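Local coordinates for protein aminotransferase class-III (Ochrobactrum anthropi, PDB 5GHG) that probably transfers amino groups between amines and keto compounds as a class-III omega-transaminase, using the vitamin B6 cofactor it holds here in its pyridoxamine phosphate form, at residues 110-115 against 298-303; 352-357 against 431-436; 356-361 against 379-384. The protein carries 1 engineered substitution. All blocks are in the same frame, centred on the assembly; numbering follows the deposited sequence.

Interaction 1. Residues 110-115 against 298-303; sequences SKAYFT and AFLINE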
ATOM      1  N   SER B 110      16.305  15.784  -7.869  1.00  6.68           N
ATOM      2  CA  SER B 110      17.326  15.669  -6.843  1.00  6.91           C
ATOM      3  C   SER B 110      17.299  14.367  -6.066  1.00  8.47           C
ATOM      4  O   SER B 110      18.358  13.796  -5.803  1.00  6.82           O
ATOM      5  CB  SER B 110      17.210  16.861  -5.869  1.00 10.75           C
ATOM      6  OG  SER B 110      18.070  16.677  -4.756  1.00 15.60           O
ATOM      7  N   LYS B 111      16.110  13.873  -5.679  1.00  6.37           N
ATOM      8  CA  LYS B 111      16.002  12.718  -4.804  1.00  6.37           C
ATOM      9  C   LYS B 111      14.853  11.823  -5.244  1.00  6.37           C
ATOM     10  O   LYS B 111      13.826  12.312  -5.719  1.00  4.86           O
ATOM     11  CB  LYS B 111      15.736  13.139  -3.336  1.00  8.33           C
ATOM     12  CG  LYS B 111      16.881  13.900  -2.679  1.00 13.65           C
ATOM     13  CD  LYS B 111      18.087  12.986  -2.448  1.00 16.56           C
ATOM     14  CE  LYS B 111      19.282  13.780  -1.910  1.00 25.83           C
ATOM     15  NZ  LYS B 111      19.802  14.757  -2.922  1.00 25.93           N
ATOM     16  N   ALA B 112      15.027  10.512  -5.031  1.00  4.18           N
ATOM     17  CA  ALA B 112      14.008   9.507  -5.272  1.00  5.90           C
ATOM     18  C   ALA B 112      13.613   8.848  -3.951  1.00  6.74           C
ATOM     19  O   ALA B 112      14.471   8.547  -3.122  1.00  8.13           O
ATOM     20  CB  ALA B 112      14.498   8.444  -6.258  1.00  5.82           C
ATOM     21  N   TYR B 113      12.314   8.638  -3.764  1.00  5.61           N
ATOM     22  CA  TYR B 113      11.755   7.957  -2.592  1.00  5.77           C
ATOM     23  C   TYR B 113      10.923   6.770  -3.065  1.00  4.85           C
ATOM     24  O   TYR B 113      10.266   6.853  -4.102  1.00  4.24           O
ATOM     25  CB  TYR B 113      10.860   8.892  -1.775  1.00  6.11           C
ATOM     26  CG  TYR B 113      11.549  10.146  -1.265  1.00 10.47           C
ATOM     27  CD1 TYR B 113      11.857  11.204  -2.115  1.00 10.29           C
ATOM     28  CD2 TYR B 113      11.887  10.268   0.084  1.00 14.14           C
ATOM     29  CE1 TYR B 113      12.493  12.349  -1.630  1.00 11.56           C
ATOM     30  CE2 TYR B 113      12.488  11.419   0.582  1.00 16.94           C
ATOM     31  CZ  TYR B 113      12.790  12.444  -0.268  1.00 14.41           C
ATOM     32  OH  TYR B 113      13.425  13.556   0.225  1.00 19.08           O
ATOM     33  N   PHE B 114      10.923   5.681  -2.289  1.00  2.96           N
ATOM     34  CA  PHE B 114      10.228   4.462  -2.694  1.00  4.10           C
ATOM     35  C   PHE B 114       9.099   4.103  -1.755  1.00  3.75           C
ATOM     36  O   PHE B 114       9.194   4.321  -0.541  1.00  2.12           O
ATOM     37  CB  PHE B 114      11.216   3.281  -2.814  1.00  4.36           C
ATOM     38  CG  PHE B 114      12.249   3.492  -3.877  1.00  6.70           C
ATOM     39  CD1 PHE B 114      11.905   3.369  -5.206  1.00  4.88           C
ATOM     40  CD2 PHE B 114      13.528   3.876  -3.550  1.00  5.43           C
ATOM     41  CE1 PHE B 114      12.839   3.608  -6.208  1.00  5.73           C
ATOM     42  CE2 PHE B 114      14.469   4.125  -4.534  1.00  6.99           C
ATOM     43  CZ  PHE B 114      14.130   3.979  -5.868  1.00  5.47           C
ATOM     44  N   THR B 115       8.028   3.567  -2.338  1.00  2.43           N
ATOM     45  CA  THR B 115       6.885   3.016  -1.603  1.00  3.29           C
ATOM     46  C   THR B 115       6.492   1.719  -2.289  1.00  3.40           C
ATOM     47  O   THR B 115       7.131   1.282  -3.258  1.00  3.49           O
ATOM     48  CB  THR B 115       5.694   3.983  -1.585  1.00  4.06           C
ATOM     49  OG1 THR B 115       5.197   4.154  -2.924  1.00  5.61           O
ATOM     50  CG2 THR B 115       6.102   5.355  -1.039  1.00  5.37           C
ATOM     51  N   ALA B 298       7.579   4.919  -6.751  1.00  2.99           N
ATOM     52  CA  ALA B 298       8.623   5.890  -6.452  1.00  3.61           C
ATOM     53  C   ALA B 298       8.078   7.271  -6.741  1.00  3.75           C
ATOM     54  O   ALA B 298       7.200   7.434  -7.597  1.00  3.54           O
ATOM     55  CB  ALA B 298       9.889   5.649  -7.283  1.00  3.58           C
ATOM     56  N   PHE B 299       8.606   8.263  -6.042  1.00  3.73           N
ATOM     57  CA  PHE B 299       8.431   9.629  -6.514  1.00  4.18           C
ATOM     58  C   PHE B 299       9.774  10.349  -6.474  1.00  4.50           C
ATOM     59  O   PHE B 299      10.656  10.026  -5.667  1.00  3.49           O
ATOM     60  CB  PHE B 299       7.343  10.378  -5.748  1.00  3.26           C
ATOM     61  CG  PHE B 299       7.598  10.530  -4.266  1.00  3.44           C
ATOM     62  CD1 PHE B 299       7.151   9.570  -3.365  1.00  3.38           C
ATOM     63  CD2 PHE B 299       8.231  11.676  -3.770  1.00  3.69           C
ATOM     64  CE1 PHE B 299       7.348   9.732  -2.003  1.00  4.95           C
ATOM     65  CE2 PHE B 299       8.451  11.836  -2.411  1.00  4.92           C
ATOM     66  CZ  PHE B 299       8.012  10.869  -1.522  1.00  4.29           C
ATOM     67  N   LEU B 300       9.936  11.286  -7.398  1.00  2.34           N
ATOM     68  CA  LEU B 300      11.118  12.131  -7.489  1.00  3.24           C
ATOM     69  C   LEU B 300      10.737  13.548  -7.083  1.00  3.88           C
ATOM     70  O   LEU B 300       9.624  14.010  -7.385  1.00  2.41           O
ATOM     71  CB  LEU B 300      11.652  12.148  -8.917  1.00  3.44           C
ATOM     72  CG  LEU B 300      12.266  10.835  -9.425  1.00  7.27           C
ATOM     73  CD1 LEU B 300      12.297  10.837 -10.937  1.00  8.31           C
ATOM     74  CD2 LEU B 300      13.670  10.749  -8.886  1.00 11.30           C
ATOM     75  N   ILE B 301      11.664  14.247  -6.429  1.00  2.71           N
ATOM     76  CA  ILE B 301      11.456  15.656  -6.126  1.00  2.99           C
ATOM     77  C   ILE B 301      12.657  16.456  -6.599  1.00  3.36           C
ATOM     78  O   ILE B 301      13.796  15.964  -6.600  1.00  3.35           O
ATOM     79  CB  ILE B 301      11.201  15.902  -4.619  1.00  3.26           C
ATOM     80  CG1 ILE B 301      12.435  15.558  -3.812  1.00  3.80           C
ATOM     81  CG2 ILE B 301      10.008  15.075  -4.131  1.00  2.41           C
ATOM     82  CD1 ILE B 301      12.293  15.901  -2.346  1.00  5.08           C
ATOM     83  N   ASN B 302      12.408  17.703  -6.991  1.00  4.58           N
ATOM     84  CA  ASN B 302      13.506  18.526  -7.475  1.00  6.07           C
ATOM     85  C   ASN B 302      14.153  19.273  -6.308  1.00  9.14           C
ATOM     86  O   ASN B 302      13.783  19.099  -5.134  1.00  7.31           O
ATOM     87  CB  ASN B 302      13.039  19.444  -8.592  1.00  5.87           C
ATOM     88  CG  ASN B 302      12.038  20.487  -8.139  1.00  7.35           C
ATOM     89  OD1 ASN B 302      11.767  20.639  -6.956  1.00  6.29           O
ATOM     90  ND2 ASN B 302      11.503  21.228  -9.087  1.00  8.07           N
ATOM     91  N   GLU B 303      15.160  20.092  -6.620  1.00  9.21           N
ATOM     92  CA  GLU B 303      15.894  20.776  -5.565  1.00 12.43           C
ATOM     93  C   GLU B 303      15.022  21.836  -4.878  1.00  8.88           C
ATOM     94  O   GLU B 303      15.112  22.024  -3.664  1.00  9.42           O
ATOM     95  CB  GLU B 303      17.168  21.405  -6.137  1.00 14.24           C
ATOM     96  CG  GLU B 303      18.084  22.019  -5.076  1.00 20.19           C
ATOM     97  CD  GLU B 303      18.631  20.988  -4.095  1.00 26.49           C
ATOM     98  OE1 GLU B 303      18.915  21.371  -2.947  1.00 34.04           O
ATOM     99  OE2 GLU B 303      18.773  19.782  -4.460  1.00 23.66           O
TER
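Strands 111-115 and 298-301 run antiparallel, their axes 4.7 Å apart at closest and their directions 158° apart, with Lys111 and Tyr113 in hydrogen-bonded pairs with Ile301 and Phe299. Tyr113 N meets Phe299 O at 2.9 Å, nearly along the carbonyl axis. At the start of strand 111-115 the ladder breaks into a classic beta bulge: Ser110 and Lys111 both face Ile301, whose carbonyl oxygen accepts from Ser110 N at 2.8 Å and, in a longer bond, from Lys111 N. The bulge also directs Ser110 toward the partner strand; with OG anti to its backbone N, the hydroxyl donates to Glu303 OE2 at 3.2 Å and in turn receives Lys111 NZ, so a serine links a lysine and a glutamate whose charged atoms do not touch. Asn302 caps helix 303-306 through OD1 to Val305 N.

Tyr113, Phe299 and Ile301 share one face of the sheet. Phe299 takes the crowded first torsion, CG between the backbone N and the carbonyl carbon (chi1 61°), and its ring leans toward the neighbouring strand. There CB of Tyr113 sits over its face in a CH-pi contact, 3.7 Å from the Phe299 ring centroid. The two rings are almost parallel, 7° apart, but so far slid that they barely overlap; Tyr113 CD1 meets Phe299 CE2 at 3.5 Å. Farther along, CE1 of Tyr113 crosses the tip of Ile301, CD1, obliquely at 3.6 Å. On the other face Ala112 CB touches Leu300 CD2, and Ala298 CB lies against Phe114. Helices 93-104 and 118-135 cover the Phe114 and Phe299 sides respectively. This antiparallel pairing closes one end of the seven-stranded, otherwise mainly parallel sheet of the large domain in fold-type I PLP enzymes.

Interaction 2. Residues 352-357 against 431-436; sequences RDRGTY and INDQQV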
ATOM      1  N   ARG B 352       5.741   3.798 -29.313  1.00  6.26           N
ATOM      2  CA  ARG B 352       5.451   4.994 -30.090  1.00  6.50           C
ATOM      3  C   ARG B 352       4.954   4.633 -31.495  1.00  7.42           C
ATOM      4  O   ARG B 352       3.971   5.197 -31.981  1.00  5.83           O
ATOM      5  CB  ARG B 352       6.697   5.867 -30.168  1.00  7.08           C
ATOM      6  CG  ARG B 352       6.545   7.123 -31.010  1.00 12.27           C
ATOM      7  CD  ARG B 352       7.859   7.935 -31.013  1.00 17.18           C
ATOM      8  NE  ARG B 352       7.733   9.170 -31.780  1.00 30.49           N
ATOM      9  CZ  ARG B 352       7.553  10.391 -31.258  1.00 33.96           C
ATOM     10  NH1 ARG B 352       7.479  10.569 -29.942  1.00 24.91           N
ATOM     11  NH2 ARG B 352       7.455  11.448 -32.059  1.00 33.28           N
ATOM     12  N   ASP B 353       5.639   3.685 -32.158  1.00  7.86           N
ATOM     13  CA  ASP B 353       5.276   3.345 -33.540  1.00  7.30           C
ATOM     14  C   ASP B 353       4.035   2.457 -33.609  1.00  8.56           C
ATOM     15  O   ASP B 353       3.183   2.645 -34.483  1.00  7.87           O
ATOM     16  CB  ASP B 353       6.447   2.668 -34.238  1.00 10.69           C
ATOM     17  CG  ASP B 353       7.632   3.597 -34.429  1.00 14.99           C
ATOM     18  OD1 ASP B 353       7.435   4.842 -34.373  1.00 13.79           O
ATOM     19  OD2 ASP B 353       8.754   3.071 -34.629  1.00 22.07           O
ATOM     20  N   ARG B 354       3.916   1.471 -32.716  1.00  7.93           N
ATOM     21  CA  ARG B 354       2.651   0.756 -32.611  1.00  5.94           C
ATOM     22  C   ARG B 354       1.525   1.698 -32.189  1.00  5.82           C
ATOM     23  O   ARG B 354       0.378   1.531 -32.622  1.00  5.27           O
ATOM     24  CB  ARG B 354       2.762  -0.414 -31.627  1.00  6.67           C
ATOM     25  CG  ARG B 354       3.202  -1.760 -32.243  1.00  7.18           C
ATOM     26  CD  ARG B 354       4.632  -1.732 -32.783  1.00  5.02           C
ATOM     27  NE  ARG B 354       4.700  -1.209 -34.141  1.00  6.78           N
ATOM     28  CZ  ARG B 354       5.824  -0.870 -34.771  1.00  9.39           C
ATOM     29  NH1 ARG B 354       6.997  -0.993 -34.161  1.00  7.05           N
ATOM     30  NH2 ARG B 354       5.771  -0.407 -36.010  1.00 10.21           N
ATOM     31  N   GLY B 355       1.836   2.684 -31.348  1.00  6.17           N
ATOM     32  CA  GLY B 355       0.820   3.645 -30.934  1.00  6.37           C
ATOM     33  C   GLY B 355       0.275   4.460 -32.092  1.00  6.71           C
ATOM     34  O   GLY B 355      -0.932   4.618 -32.252  1.00  6.78           O
ATOM     35  N   THR B 356       1.169   5.002 -32.915  1.00  8.13           N
ATOM     36  CA  THR B 356       0.733   5.713 -34.107  1.00  8.20           C
ATOM     37  C   THR B 356      -0.244   4.860 -34.922  1.00  7.35           C
ATOM     38  O   THR B 356      -1.315   5.323 -35.331  1.00  6.24           O
ATOM     39  CB  THR B 356       1.939   6.099 -34.966  1.00 10.06           C
ATOM     40  OG1 THR B 356       2.746   7.015 -34.229  1.00 12.54           O
ATOM     41  CG2 THR B 356       1.479   6.745 -36.268  1.00 14.53           C
ATOM     42  N   TYR B 357       0.098   3.599 -35.126  1.00  6.76           N
ATOM     43  CA  TYR B 357      -0.761   2.727 -35.907  1.00  7.27           C
ATOM     44  C   TYR B 357      -2.089   2.467 -35.192  1.00  7.20           C
ATOM     45  O   TYR B 357      -3.156   2.537 -35.811  1.00  5.14           O
ATOM     46  CB  TYR B 357      -0.017   1.424 -36.225  1.00  8.62           C
ATOM     47  CG  TYR B 357      -0.835   0.433 -37.015  1.00 10.63           C
ATOM     48  CD1 TYR B 357      -1.273   0.744 -38.308  1.00 14.50           C
ATOM     49  CD2 TYR B 357      -1.181  -0.797 -36.481  1.00 11.64           C
ATOM     50  CE1 TYR B 357      -2.025  -0.142 -39.041  1.00 11.46           C
ATOM     51  CE2 TYR B 357      -1.938  -1.707 -37.205  1.00 11.32           C
ATOM     52  CZ  TYR B 357      -2.357  -1.379 -38.493  1.00 16.00           C
ATOM     53  OH  TYR B 357      -3.116  -2.271 -39.215  1.00 19.01           O
ATOM     54  N   ILE B 431       3.744  -5.124 -27.887  1.00  5.11           N
ATOM     55  CA  ILE B 431       2.801  -5.517 -28.937  1.00  4.20           C
ATOM     56  C   ILE B 431       3.378  -5.166 -30.319  1.00  6.01           C
ATOM     57  O   ILE B 431       4.181  -4.239 -30.462  1.00  6.26           O
ATOM     58  CB  ILE B 431       1.433  -4.862 -28.707  1.00  4.07           C
ATOM     59  CG1 ILE B 431       0.355  -5.544 -29.568  1.00  5.24           C
ATOM     60  CG2 ILE B 431       1.501  -3.355 -28.928  1.00  3.20           C
ATOM     61  CD1 ILE B 431      -1.067  -5.186 -29.177  1.00  4.63           C
ATOM     62  N   ASN B 432       2.980  -5.924 -31.338  1.00  6.36           N
ATOM     63  CA  ASN B 432       3.395  -5.618 -32.711  1.00  8.40           C
ATOM     64  C   ASN B 432       2.178  -5.193 -33.542  1.00  8.05           C
ATOM     65  O   ASN B 432       1.035  -5.252 -33.083  1.00  6.14           O
ATOM     66  CB  ASN B 432       4.135  -6.804 -33.349  1.00  8.90           C
ATOM     67  CG  ASN B 432       3.267  -8.033 -33.534  1.00  9.85           C
ATOM     68  OD1 ASN B 432       2.113  -7.931 -33.907  1.00  8.02           O
ATOM     69  ND2 ASN B 432       3.839  -9.215 -33.285  1.00  8.91           N
ATOM     70  N   ASP B 433       2.434  -4.741 -34.772  1.00  6.38           N
ATOM     71  CA  ASP B 433       1.366  -4.180 -35.593  1.00  7.09           C
ATOM     72  C   ASP B 433       0.301  -5.224 -35.931  1.00  7.62           C
ATOM     73  O   ASP B 433      -0.883  -4.899 -35.979  1.00  6.87           O
ATOM     74  CB  ASP B 433       1.922  -3.549 -36.880  1.00  8.00           C
ATOM     75  CG  ASP B 433       2.491  -2.147 -36.661  1.00 14.95           C
ATOM     76  OD1 ASP B 433       2.228  -1.523 -35.600  1.00 14.10           O
ATOM     77  OD2 ASP B 433       3.191  -1.642 -37.564  1.00 19.51           O
ATOM     78  N   GLN B 434       0.702  -6.473 -36.184  1.00  8.67           N
ATOM     79  CA  GLN B 434      -0.288  -7.501 -36.486  1.00 10.41           C
ATOM     80  C   GLN B 434      -1.249  -7.706 -35.317  1.00  8.04           C
ATOM     81  O   GLN B 434      -2.438  -7.958 -35.514  1.00  6.27           O
ATOM     82  CB  GLN B 434       0.396  -8.842 -36.826  1.00 13.01           C
ATOM     83  CG  GLN B 434       1.531  -8.744 -37.836  1.00 22.39           C
ATOM     84  CD  GLN B 434       2.907  -8.536 -37.179  1.00 32.25           C
ATOM     85  OE1 GLN B 434       3.335  -7.383 -36.932  1.00 22.80           O
ATOM     86  NE2 GLN B 434       3.626  -9.656 -36.909  1.00 28.85           N
ATOM     87  N   GLN B 435      -0.733  -7.632 -34.097  1.00  6.51           N
ATOM     88  CA  GLN B 435      -1.569  -7.802 -32.912  1.00  5.70           C
ATOM     89  C   GLN B 435      -2.458  -6.582 -32.686  1.00  4.57           C
ATOM     90  O   GLN B 435      -3.604  -6.717 -32.253  1.00  3.41           O
ATOM     91  CB  GLN B 435      -0.677  -8.085 -31.706  1.00  5.86           C
ATOM     92  CG  GLN B 435      -0.018  -9.449 -31.759  1.00  5.04           C
ATOM     93  CD  GLN B 435       1.122  -9.626 -30.754  1.00  6.46           C
ATOM     94  OE1 GLN B 435       1.857  -8.687 -30.452  1.00  3.90           O
ATOM     95  NE2 GLN B 435       1.269 -10.840 -30.233  1.00  5.43           N
ATOM     96  N   VAL B 436      -1.936  -5.382 -32.958  1.00  4.18           N
ATOM     97  CA  VAL B 436      -2.772  -4.196 -32.902  1.00  4.86           C
ATOM     98  C   VAL B 436      -3.926  -4.322 -33.889  1.00  5.64           C
ATOM     99  O   VAL B 436      -5.070  -3.971 -33.581  1.00  4.49           O
ATOM    100  CB  VAL B 436      -1.940  -2.930 -33.206  1.00  4.34           C
ATOM    101  CG1 VAL B 436      -2.865  -1.746 -33.480  1.00  3.92           C
ATOM    102  CG2 VAL B 436      -0.989  -2.630 -32.052  1.00  4.51           C
TER
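Two bends, at chi2 (66°) and chi3, fold the Arg354 chain so that its guanidinium presents NE and NH2 to Asp433, whose CG lies beside its own backbone N, anti to the carbonyl carbon. The result is a side-on, two-nitrogen salt bridge that ties together two helices of the small domain, 347-363 and the first turn of the C-terminal helix 433-455, which begins with a capping box: Asn432 OD1 accepts from Gln435 N, and Gln435 OE1 accepts from Asn432 N. Arg354 NE reaches Asp433 OD1 at 2.9 Å, with an angle of 161° at the hydrogen. The oxygen lies close to the guanidinium plane, yet the nitrogen stands above the carboxylate plane, because the two flat groups are turned 73° against each other. The second bond, Arg354 NH2 to Asp433 OD2, is longer and more bent. Being at the helix N-terminus, the carboxylate is probably further stabilised as an anion by the helix dipole. NH1 of Arg354 is taken up by Asn350, which also binds the carbonyl of Ile431; CG of Arg354 rests against that same Ile431 O at 3.2 Å. Tyr357, its CG anti to the backbone N, crosses Asp433 obliquely on its way to helix 433-455, and its OH accepts from Arg361 NH1. Farther into helix 433-455, CD2 of the Tyr357 ring slides past CG1 of Val436 at 3.6 Å.

Interaction 3. Residues 356-361 against 379-384; sequences TYMQKR and LIAGVE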
ATOM      1  N   THR B 356       1.169   5.002 -32.915  1.00  8.13           N
ATOM      2  CA  THR B 356       0.733   5.713 -34.107  1.00  8.20           C
ATOM      3  C   THR B 356      -0.244   4.860 -34.922  1.00  7.35           C
ATOM      4  O   THR B 356      -1.315   5.323 -35.331  1.00  6.24           O
ATOM      5  CB  THR B 356       1.939   6.099 -34.966  1.00 10.06           C
ATOM      6  OG1 THR B 356       2.746   7.015 -34.229  1.00 12.54           O
ATOM      7  CG2 THR B 356       1.479   6.745 -36.268  1.00 14.53           C
ATOM      8  N   TYR B 357       0.098   3.599 -35.126  1.00  6.76           N
ATOM      9  CA  TYR B 357      -0.761   2.727 -35.907  1.00  7.27           C
ATOM     10  C   TYR B 357      -2.089   2.467 -35.192  1.00  7.20           C
ATOM     11  O   TYR B 357      -3.156   2.537 -35.811  1.00  5.14           O
ATOM     12  CB  TYR B 357      -0.017   1.424 -36.225  1.00  8.62           C
ATOM     13  CG  TYR B 357      -0.835   0.433 -37.015  1.00 10.63           C
ATOM     14  CD1 TYR B 357      -1.273   0.744 -38.308  1.00 14.50           C
ATOM     15  CD2 TYR B 357      -1.181  -0.797 -36.481  1.00 11.64           C
ATOM     16  CE1 TYR B 357      -2.025  -0.142 -39.041  1.00 11.46           C
ATOM     17  CE2 TYR B 357      -1.938  -1.707 -37.205  1.00 11.32           C
ATOM     18  CZ  TYR B 357      -2.357  -1.379 -38.493  1.00 16.00           C
ATOM     19  OH  TYR B 357      -3.116  -2.271 -39.215  1.00 19.01           O
ATOM     20  N   MET B 358      -2.048   2.184 -33.878  1.00  5.92           N
ATOM     21  CA  MET B 358      -3.286   1.954 -33.135  1.00  4.28           C
ATOM     22  C   MET B 358      -4.189   3.185 -33.138  1.00  5.54           C
ATOM     23  O   MET B 358      -5.409   3.073 -33.318  1.00  4.13           O
ATOM     24  CB  MET B 358      -2.979   1.537 -31.697  1.00  2.89           C
ATOM     25  CG  MET B 358      -4.212   1.237 -30.825  1.00  4.75           C
ATOM     26  SD  MET B 358      -3.831   0.870 -29.073  1.00  8.33           S
ATOM     27  CE  MET B 358      -3.558   2.529 -28.442  1.00  5.01           C
ATOM     28  N   GLN B 359      -3.614   4.371 -32.913  1.00  4.85           N
ATOM     29  CA  GLN B 359      -4.424   5.586 -32.932  1.00  6.72           C
ATOM     30  C   GLN B 359      -5.111   5.763 -34.280  1.00  7.25           C
ATOM     31  O   GLN B 359      -6.284   6.151 -34.341  1.00  6.14           O
ATOM     32  CB  GLN B 359      -3.582   6.818 -32.614  1.00  5.60           C
ATOM     33  CG  GLN B 359      -2.918   6.836 -31.249  1.00  5.57           C
ATOM     34  CD  GLN B 359      -3.893   6.784 -30.093  1.00  7.04           C
ATOM     35  OE1 GLN B 359      -5.035   7.235 -30.199  1.00  7.44           O
ATOM     36  NE2 GLN B 359      -3.431   6.249 -28.958  1.00  4.69           N
ATOM     37  N   LYS B 360      -4.392   5.486 -35.367  1.00  6.70           N
ATOM     38  CA  LYS B 360      -4.975   5.625 -36.708  1.00  8.18           C
ATOM     39  C   LYS B 360      -6.069   4.591 -36.939  1.00  7.55           C
ATOM     40  O   LYS B 360      -7.171   4.934 -37.390  1.00  6.67           O
ATOM     41  CB  LYS B 360      -3.877   5.501 -37.762  1.00 10.35           C
ATOM     42  CG  LYS B 360      -4.363   5.527 -39.210  1.00 20.50           C
ATOM     43  CD  LYS B 360      -3.226   5.119 -40.160  1.00 25.05           C
ATOM     44  CE  LYS B 360      -3.640   5.226 -41.631  1.00 37.76           C
ATOM     45  NZ  LYS B 360      -3.849   6.649 -42.056  1.00 37.55           N
ATOM     46  N   ARG B 361      -5.796   3.319 -36.625  1.00  5.45           N
ATOM     47  CA  ARG B 361      -6.809   2.285 -36.808  1.00  7.21           C
ATOM     48  C   ARG B 361      -8.062   2.564 -35.988  1.00  7.48           C
ATOM     49  O   ARG B 361      -9.183   2.419 -36.487  1.00  7.16           O
ATOM     50  CB  ARG B 361      -6.231   0.899 -36.467  1.00  7.80           C
ATOM     51  CG  ARG B 361      -5.307   0.344 -37.559  1.00 10.35           C
ATOM     52  CD  ARG B 361      -6.126  -0.100 -38.780  1.00 13.03           C
ATOM     53  NE  ARG B 361      -7.212  -1.005 -38.386  1.00 15.89           N
ATOM     54  CZ  ARG B 361      -7.098  -2.318 -38.345  1.00 20.31           C
ATOM     55  NH1 ARG B 361      -5.952  -2.882 -38.707  1.00 24.64           N
ATOM     56  NH2 ARG B 361      -8.127  -3.080 -37.960  1.00 17.58           N
ATOM     57  N   LEU B 379       0.345   4.893 -26.940  1.00  5.14           N
ATOM     58  CA  LEU B 379      -0.243   3.566 -26.855  1.00  4.17           C
ATOM     59  C   LEU B 379      -1.371   3.503 -25.828  1.00  5.32           C
ATOM     60  O   LEU B 379      -1.583   2.470 -25.186  1.00  4.64           O
ATOM     61  CB  LEU B 379       0.839   2.522 -26.558  1.00  5.17           C
ATOM     62  CG  LEU B 379       0.633   1.053 -26.942  1.00  4.41           C
ATOM     63  CD1 LEU B 379       0.262   0.884 -28.436  1.00  4.15           C
ATOM     64  CD2 LEU B 379       1.863   0.216 -26.570  1.00  3.27           C
ATOM     65  N   ILE B 380      -2.123   4.589 -25.656  1.00  3.34           N
ATOM     66  CA  ILE B 380      -3.293   4.568 -24.779  1.00  4.71           C
ATOM     67  C   ILE B 380      -4.444   5.243 -25.497  1.00  4.24           C
ATOM     68  O   ILE B 380      -4.258   6.290 -26.131  1.00  4.28           O
ATOM     69  CB  ILE B 380      -3.016   5.222 -23.413  1.00  6.25           C
ATOM     70  CG1 ILE B 380      -4.162   4.934 -22.450  1.00  5.19           C
ATOM     71  CG2 ILE B 380      -2.792   6.724 -23.565  1.00  5.97           C
ATOM     72  CD1 ILE B 380      -3.876   5.276 -21.007  1.00  6.40           C
ATOM     73  N   ALA B 381      -5.623   4.651 -25.421  1.00  3.43           N
ATOM     74  CA  ALA B 381      -6.764   5.179 -26.151  1.00  3.90           C
ATOM     75  C   ALA B 381      -8.053   4.823 -25.450  1.00  3.65           C
ATOM     76  O   ALA B 381      -8.139   3.835 -24.729  1.00  3.42           O
ATOM     77  CB  ALA B 381      -6.797   4.671 -27.607  1.00  3.27           C
ATOM     78  N   GLY B 382      -9.068   5.637 -25.694  1.00  3.94           N
ATOM     79  CA  GLY B 382     -10.410   5.342 -25.239  1.00  4.51           C
ATOM     80  C   GLY B 382     -11.397   5.540 -26.362  1.00  3.71           C
ATOM     81  O   GLY B 382     -11.245   6.446 -27.181  1.00  4.06           O
ATOM     82  N   VAL B 383     -12.394   4.675 -26.405  1.00  4.23           N
ATOM     83  CA  VAL B 383     -13.467   4.733 -27.395  1.00  3.05           C
ATOM     84  C   VAL B 383     -14.763   4.876 -26.628  1.00  3.88           C
ATOM     85  O   VAL B 383     -15.207   3.929 -25.965  1.00  3.27           O
ATOM     86  CB  VAL B 383     -13.475   3.485 -28.312  1.00  3.34           C
ATOM     87  CG1 VAL B 383     -14.618   3.550 -29.303  1.00  2.91           C
ATOM     88  CG2 VAL B 383     -12.154   3.353 -29.056  1.00  3.52           C
ATOM     89  N   GLU B 384     -15.361   6.064 -26.669  1.00  4.36           N
ATOM     90  CA  GLU B 384     -16.574   6.322 -25.901  1.00  4.32           C
ATOM     91  C   GLU B 384     -17.797   6.032 -26.752  1.00  5.49           C
ATOM     92  O   GLU B 384     -17.935   6.562 -27.861  1.00  5.36           O
ATOM     93  CB  GLU B 384     -16.623   7.759 -25.374  1.00  4.65           C
ATOM     94  CG  GLU B 384     -17.819   8.000 -24.465  1.00  4.21           C
ATOM     95  CD  GLU B 384     -17.706   9.249 -23.604  1.00  6.59           C
ATOM     96  OE1 GLU B 384     -16.605   9.820 -23.531  1.00  9.42           O
ATOM     97  OE2 GLU B 384     -18.730   9.657 -23.001  1.00  8.40           O
TER
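Helix segment 356-361 lies over strand 380-384 with both running the same way, their axes 10° apart in direction and 9.1 Å apart at closest approach. Contact is confined to the start of the strand, where Met358 and Gln359 descend on residues 379-381.

Met358 leaves the helix with CG anti to the backbone N, stays extended through chi2, and turns only at chi3 (78°). That last bend lays the methyl CE on the backbone, 3.5 Å from Leu379 C and close to Ile380 N, while CE also touches the CB of Ala381 at 4.0 Å. The thioether sulfur sits beside a branch of Leu379, with SD 4.1 Å from Leu379 CD1 and the two side chains crossing at about a right angle. Ala381 points toward the helix, and its small methyl is met by both Met358 CE and the amide end of Gln359. Ile380 points away from the helix; its side chain lies about 9 Å from the bound PMP at the nearest atoms.

Gln359 is bent at chi2 (-61°), which swings its amide down onto the strand. NE2 donates to Ile380 O at 2.9 Å, the oxygen near the amide plane but the donor well above the plane of the peptide carbonyl, so the bond is made to the flank of the C=O. NE2 also bonds to Gly378 O, and OE1 accepts from Arg363, so both ends of this amide are held and its rotation is fixed. Pro427 and Val436 close in around Met358, and Leu362 of the same helix continues the apolar cover over Ala381 and Val383. A helix packed on a mainly antiparallel sheet in this way is the alpha/beta layering of the small domain, built from both ends of the chain, of fold-type I aminotransferases.

Interactions 2 and 3 share Thr356, Tyr357 and helix 347-363: one side of that helix meets the start of helix 433-455, another the sheet. They touch directly, with Val436 CG1 3.7 Å from Met358 CB. Interaction 1 lies elsewhere, its centre about 32 Å from either, and across the chain's centre from interaction 3. Interaction 3 is the buried one, mostly apolar apart from one amide-to-carbonyl bond; interactions 1 and 2 are only partly buried and are held largely by polar bonds, backbone to backbone in one and charge to charge in the other. Interaction 1 joins two strands, whereas interactions 2 and 3 depend on side chains: an ion pair between helices, and methionine and glutamine laid on a strand.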